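Local coordinates for peptidoglycan D,D-transpeptidase FtsI (Yersinia pestis, PDB 6SYN), which probably cross-links septal peptidoglycan during cell division as a class B penicillin-binding protein with D,D-transpeptidase activity, at residues 299-304 against 413-418; 293-298 against 303-308. All blocks are in the same frame, centred on the assembly; numbering follows the deposited sequence.

Contact 1: residues 299-304 against 413-418. With CB9 ((2R,4S)-2-[(1R)-1-{[(2S)-2-carboxy-2-phenylacetyl]amino}-2-oxoethyl]-5,5-dimethyl-1,3-thiazolidine-4-carboxylic acid), chain D.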
# COMPACT_ATOMS: atom_id res chain seq x y z
N GLY A 299 5.53 28.07 -7.21
CA GLY A 299 5.24 27.71 -8.61
C GLY A 299 5.90 26.40 -9.02
O GLY A 299 5.29 25.66 -9.81
N ILE A 300 7.11 26.13 -8.52
CA ILE A 300 7.91 24.91 -8.85
C ILE A 300 7.16 23.65 -8.36
O ILE A 300 7.13 22.66 -9.12
CB ILE A 300 9.34 25.04 -8.31
CG1 ILE A 300 10.10 26.10 -9.11
CG2 ILE A 300 10.09 23.71 -8.32
CD1 ILE A 300 11.23 26.77 -8.37
N LEU A 301 6.56 23.68 -7.18
CA LEU A 301 5.75 22.54 -6.65
C LEU A 301 4.35 22.56 -7.29
O LEU A 301 3.80 21.47 -7.52
CB LEU A 301 5.69 22.62 -5.12
CG LEU A 301 7.04 22.51 -4.40
CD1 LEU A 301 6.87 22.76 -2.92
CD2 LEU A 301 7.68 21.15 -4.63
N GLN A 302 3.80 23.74 -7.57
CA GLN A 302 2.44 23.97 -8.14
C GLN A 302 2.35 23.42 -9.56
O GLN A 302 1.34 22.77 -9.88
CB GLN A 302 2.14 25.48 -8.15
CG GLN A 302 0.77 25.85 -8.72
CD GLN A 302 0.73 27.28 -9.20
OE1 GLN A 302 1.65 27.78 -9.83
NE2 GLN A 302 -0.38 27.95 -8.94
N LYS A 303 3.36 23.72 -10.39
CA LYS A 303 3.44 23.34 -11.83
C LYS A 303 4.18 22.01 -12.00
O LYS A 303 4.13 21.44 -13.11
CB LYS A 303 4.18 24.43 -12.62
CG LYS A 303 3.27 25.41 -13.33
CD LYS A 303 2.11 25.84 -12.48
CE LYS A 303 1.35 27.00 -13.08
NZ LYS A 303 0.25 26.52 -13.95
N SER A 304 4.84 21.55 -10.94
CA SER A 304 5.80 20.42 -10.95
C SER A 304 6.90 20.71 -11.98
O SER A 304 6.96 20.02 -13.01
CB SER A 304 5.11 19.11 -11.19
OG SER A 304 5.81 18.06 -10.53
N VAL A 413 4.76 23.01 3.40
CA VAL A 413 3.39 22.44 3.46
C VAL A 413 2.43 23.49 2.88
O VAL A 413 1.62 23.12 2.01
CB VAL A 413 2.99 21.99 4.88
CG1 VAL A 413 1.53 21.58 4.95
CG2 VAL A 413 3.86 20.84 5.37
N HIS A 414 2.55 24.76 3.29
CA HIS A 414 1.68 25.86 2.78
C HIS A 414 1.84 25.98 1.26
O HIS A 414 0.81 26.15 0.58
CB HIS A 414 1.91 27.20 3.49
CG HIS A 414 1.03 28.27 2.93
ND1 HIS A 414 1.47 29.15 1.96
CD2 HIS A 414 -0.27 28.56 3.14
CE1 HIS A 414 0.49 29.96 1.62
NE2 HIS A 414 -0.59 29.62 2.33
N MET A 415 3.08 25.90 0.74
CA MET A 415 3.39 25.86 -0.72
C MET A 415 2.63 24.71 -1.39
O MET A 415 2.15 24.90 -2.53
CB MET A 415 4.88 25.68 -0.98
CG MET A 415 5.67 26.97 -0.92
SD MET A 415 7.45 26.64 -0.96
CE MET A 415 8.08 28.29 -0.65
N MET A 416 2.54 23.56 -0.72
CA MET A 416 1.95 22.32 -1.30
C MET A 416 0.42 22.45 -1.44
O MET A 416 -0.16 21.62 -2.16
CB MET A 416 2.30 21.10 -0.44
CG MET A 416 3.72 20.61 -0.66
SD MET A 416 4.38 19.72 0.77
CE MET A 416 3.48 18.17 0.65
N GLU A 417 -0.20 23.46 -0.81
CA GLU A 417 -1.66 23.76 -0.92
C GLU A 417 -1.99 24.19 -2.34
O GLU A 417 -3.15 24.03 -2.77
CB GLU A 417 -2.06 24.88 0.04
CG GLU A 417 -1.89 24.50 1.50
CD GLU A 417 -2.80 25.22 2.46
OE1 GLU A 417 -2.31 25.66 3.51
OE2 GLU A 417 -4.00 25.34 2.17
N SER A 418 -0.99 24.75 -3.02
CA SER A 418 -1.04 25.29 -4.40
C SER A 418 -1.40 24.19 -5.42
O SER A 418 -1.94 24.53 -6.48
CB SER A 418 0.28 25.92 -4.73
OG SER A 418 0.18 26.72 -5.90
C CB9 D . 7.31 14.20 -11.93
N CB9 D . 7.39 13.95 -14.43
O CB9 D . 6.77 13.14 -11.75
CA CB9 D . 7.50 14.87 -13.29
CB CB9 D . 6.58 16.12 -13.40
CAA CB9 D . 3.32 17.06 -14.72
CAB CB9 D . 3.78 14.83 -15.74
OAD CB9 D . 2.10 14.59 -12.93
OAE CB9 D . 9.75 12.14 -18.10
OAF CB9 D . 9.61 13.97 -14.77
OAG CB9 D . 3.08 15.76 -11.38
OAH CB9 D . 9.59 11.43 -16.10
CAJ CB9 D . 4.55 12.55 -18.63
CAK CB9 D . 5.22 13.74 -18.84
CAL CB9 D . 5.08 11.61 -17.79
CAM CB9 D . 6.42 13.98 -18.20
CAN CB9 D . 6.29 11.85 -17.14
NAP CB9 D . 5.35 16.02 -12.59
SAQ CB9 D . 5.96 16.37 -15.09
CAR CB9 D . 3.06 15.18 -12.45
CAS CB9 D . 9.29 12.19 -16.98
CAT CB9 D . 8.47 13.76 -15.20
CAU CB9 D . 6.96 13.05 -17.31
CAX CB9 D . 4.35 15.19 -13.28
CAY CB9 D . 8.31 13.34 -16.67
CAZ CB9 D . 4.23 15.84 -14.69
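Leu301 reaches from helix 297-303 to Met415 and Met416 of segment 413-418, where its CD1 lies 4.0 Å from CB of Met415 and 4.4 Å from CG of Met416. The leucine CG stands beside its own backbone N, opposite the carbonyl carbon, and chi1 -62° with chi2 near 173° turns CD1 toward the two methionines. Met415 is met near its root, since its extended chain then runs off toward Val297 and Thr298; Met416 sets out from its CA away from the leucine and offers the flank of its chain. Val259 and Lys255, on the helix that follows the active-site serine of penicillin-binding proteins, also touch Leu301, which sits among helices 255-264, 297-303 and 406-416, in the mainly helical part of the transpeptidase domain. At the next residue, Gln302 meets Ser418, and here the backbones come closest, with CA atoms 5.3 Å apart. The glutamine chain extends with CG anti to the backbone N (chi1 180°), and its aliphatic part passes alongside the serine hydroxyl. Ser418 OG lies nearest Gln302 CG, at 3.0 Å; Gln302 NE2 is 3.3 Å from the same OG, but the angle is too poor for a hydrogen bond. Beyond the helix end the chain turns at Ser304, whose positive phi takes it out of helical geometry, and its OG accepts a hydrogen bond from NAP of the penicillin-derived ligand CB9 at 2.9 Å.

Contact 2: residues 293-298 against 303-308. With CB9 ((2R,4S)-2-[(1R)-1-{[(2S)-2-carboxy-2-phenylacetyl]amino}-2-oxoethyl]-5,5-dimethyl-1,3-thiazolidine-4-carboxylic acid), chain D.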
# COMPACT_ATOMS: atom_id res chain seq x y z
N ALA A 293 8.39 30.34 -18.51
CA ALA A 293 9.64 31.12 -18.67
C ALA A 293 10.31 31.27 -17.30
O ALA A 293 11.51 30.98 -17.20
CB ALA A 293 9.34 32.46 -19.30
N GLU A 294 9.53 31.71 -16.32
CA GLU A 294 9.95 31.91 -14.90
C GLU A 294 9.03 31.05 -14.03
O GLU A 294 8.02 30.56 -14.56
CB GLU A 294 9.81 33.38 -14.47
CG GLU A 294 9.96 34.40 -15.59
CD GLU A 294 8.74 34.63 -16.46
OE1 GLU A 294 7.62 34.24 -16.05
OE2 GLU A 294 8.89 35.21 -17.56
N LEU A 295 9.35 30.90 -12.74
CA LEU A 295 8.45 30.23 -11.76
C LEU A 295 8.97 30.51 -10.34
O LEU A 295 10.16 30.25 -10.10
CB LEU A 295 8.43 28.73 -12.07
CG LEU A 295 7.07 28.02 -12.06
CD1 LEU A 295 5.94 28.87 -12.61
CD2 LEU A 295 7.16 26.71 -12.83
N SER A 296 8.12 31.03 -9.45
CA SER A 296 8.40 31.15 -8.00
C SER A 296 8.65 29.75 -7.42
O SER A 296 8.36 28.76 -8.13
CB SER A 296 7.30 31.85 -7.25
OG SER A 296 6.15 31.01 -7.13
N VAL A 297 9.17 29.67 -6.19
CA VAL A 297 9.45 28.40 -5.47
C VAL A 297 8.12 27.66 -5.25
O VAL A 297 8.07 26.43 -5.47
CB VAL A 297 10.20 28.64 -4.15
CG1 VAL A 297 10.31 27.38 -3.31
CG2 VAL A 297 11.59 29.21 -4.40
N THR A 298 7.07 28.39 -4.84
CA THR A 298 5.68 27.88 -4.77
C THR A 298 5.31 27.29 -6.15
O THR A 298 4.86 26.14 -6.20
CB THR A 298 4.71 28.99 -4.35
OG1 THR A 298 5.32 29.72 -3.28
CG2 THR A 298 3.36 28.48 -3.91
N LYS A 303 3.36 23.72 -10.39
CA LYS A 303 3.44 23.34 -11.83
C LYS A 303 4.18 22.01 -12.00
O LYS A 303 4.13 21.44 -13.11
CB LYS A 303 4.18 24.43 -12.62
CG LYS A 303 3.27 25.41 -13.33
CD LYS A 303 2.11 25.84 -12.48
CE LYS A 303 1.35 27.00 -13.08
NZ LYS A 303 0.25 26.52 -13.95
N SER A 304 4.84 21.55 -10.94
CA SER A 304 5.80 20.42 -10.95
C SER A 304 6.90 20.71 -11.98
O SER A 304 6.96 20.02 -13.01
CB SER A 304 5.11 19.11 -11.19
OG SER A 304 5.81 18.06 -10.53
N SER A 305 7.75 21.69 -11.68
CA SER A 305 8.89 22.11 -12.54
C SER A 305 10.09 21.18 -12.30
O SER A 305 10.63 21.18 -11.18
CB SER A 305 9.26 23.55 -12.30
OG SER A 305 10.29 23.97 -13.18
N ASN A 306 10.49 20.43 -13.33
CA ASN A 306 11.72 19.59 -13.33
C ASN A 306 12.94 20.51 -13.40
O ASN A 306 13.90 20.27 -12.64
CB ASN A 306 11.74 18.57 -14.48
CG ASN A 306 10.80 17.40 -14.28
OD1 ASN A 306 10.15 17.27 -13.24
ND2 ASN A 306 10.71 16.54 -15.28
N VAL A 307 12.91 21.52 -14.27
CA VAL A 307 14.01 22.53 -14.42
C VAL A 307 14.21 23.22 -13.07
O VAL A 307 15.37 23.30 -12.60
CB VAL A 307 13.73 23.55 -15.54
CG1 VAL A 307 14.62 24.77 -15.42
CG2 VAL A 307 13.84 22.94 -16.93
N GLY A 308 13.10 23.70 -12.49
CA GLY A 308 13.02 24.36 -11.17
C GLY A 308 13.81 23.61 -10.11
O GLY A 308 14.73 24.22 -9.54
C CB9 D . 7.31 14.20 -11.93
N CB9 D . 7.39 13.95 -14.43
O CB9 D . 6.77 13.14 -11.75
CA CB9 D . 7.50 14.87 -13.29
CB CB9 D . 6.58 16.12 -13.40
CAA CB9 D . 3.32 17.06 -14.72
CAB CB9 D . 3.78 14.83 -15.74
OAD CB9 D . 2.10 14.59 -12.93
OAE CB9 D . 9.75 12.14 -18.10
OAF CB9 D . 9.61 13.97 -14.77
OAG CB9 D . 3.08 15.76 -11.38
OAH CB9 D . 9.59 11.43 -16.10
CAJ CB9 D . 4.55 12.55 -18.63
CAK CB9 D . 5.22 13.74 -18.84
CAL CB9 D . 5.08 11.61 -17.79
CAM CB9 D . 6.42 13.98 -18.20
CAN CB9 D . 6.29 11.85 -17.14
NAP CB9 D . 5.35 16.02 -12.59
SAQ CB9 D . 5.96 16.37 -15.09
CAR CB9 D . 3.06 15.18 -12.45
CAS CB9 D . 9.29 12.19 -16.98
CAT CB9 D . 8.47 13.76 -15.20
CAU CB9 D . 6.96 13.05 -17.31
CAX CB9 D . 4.35 15.19 -13.28
CAY CB9 D . 8.31 13.34 -16.67
CAZ CB9 D . 4.23 15.84 -14.69
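Leu295, on strand 294-296, faces the turn that joins helix 297-303 to helix 306-314, its CA 7.5 Å from that of Gly308 and no backbone hydrogen bond bridging the two segments. The turn carries the SxN motif of penicillin-binding proteins, Ser304-Ser305-Asn306, and the leucine packs behind it. Its CD2 methyl rests across both beta carbons, 3.8 Å from Lys303 CB and 3.8 Å from Ser305 CB. The Leu295 and Lys303 side chains cross at about a right angle, and the lysine then bends at chi2 (42°), carrying NZ away to hydrogen bonds with Tyr292 OH and Gly423 O. Ser305 is the N-cap of helix 306-314: with OG anti to the backbone N (chi1 -176°), its hydroxyl accepts from Gly308 N at 2.9 Å and is also hydrogen-bonded to Asp288 OD2. Asp288 OD1 takes Val307 N as well, so one carboxylate steadies both the cap and the first turn. The far side of the turn faces CB9. Asn306 splits its amide between two partners, OD1 receiving Lys255 NZ while ND2 donates to OAF of CB9 over 2.8 Å, with an N-H...O angle of 157°.

Overall arrangement
Helix 297-303 is common to both contacts, whose centres lie 9 Å apart: contact 1 packs it against helix 406-416, while contact 2 sets the strand before it against the turn after it. Lys303 and Ser304 belong to both. Where they join, Ile300 O and Ser305 N are 2.8 Å apart, a probable hydrogen bond, and Met415 CE reaches Val297 CG1 at 3.6 Å. The short helix thus touches 413-418 through Leu301 and Gln302, while the turn after it, lined by Leu295, carries Ser304 and Asn306 into the pocket. There Lys255 NZ is hydrogen-bonded to both Ser304 OG and Asn306 OD1, and Ser304 also meets Lys439, while Tyr364, Thr440 and Thr442 add further hydrogen bonds to CB9.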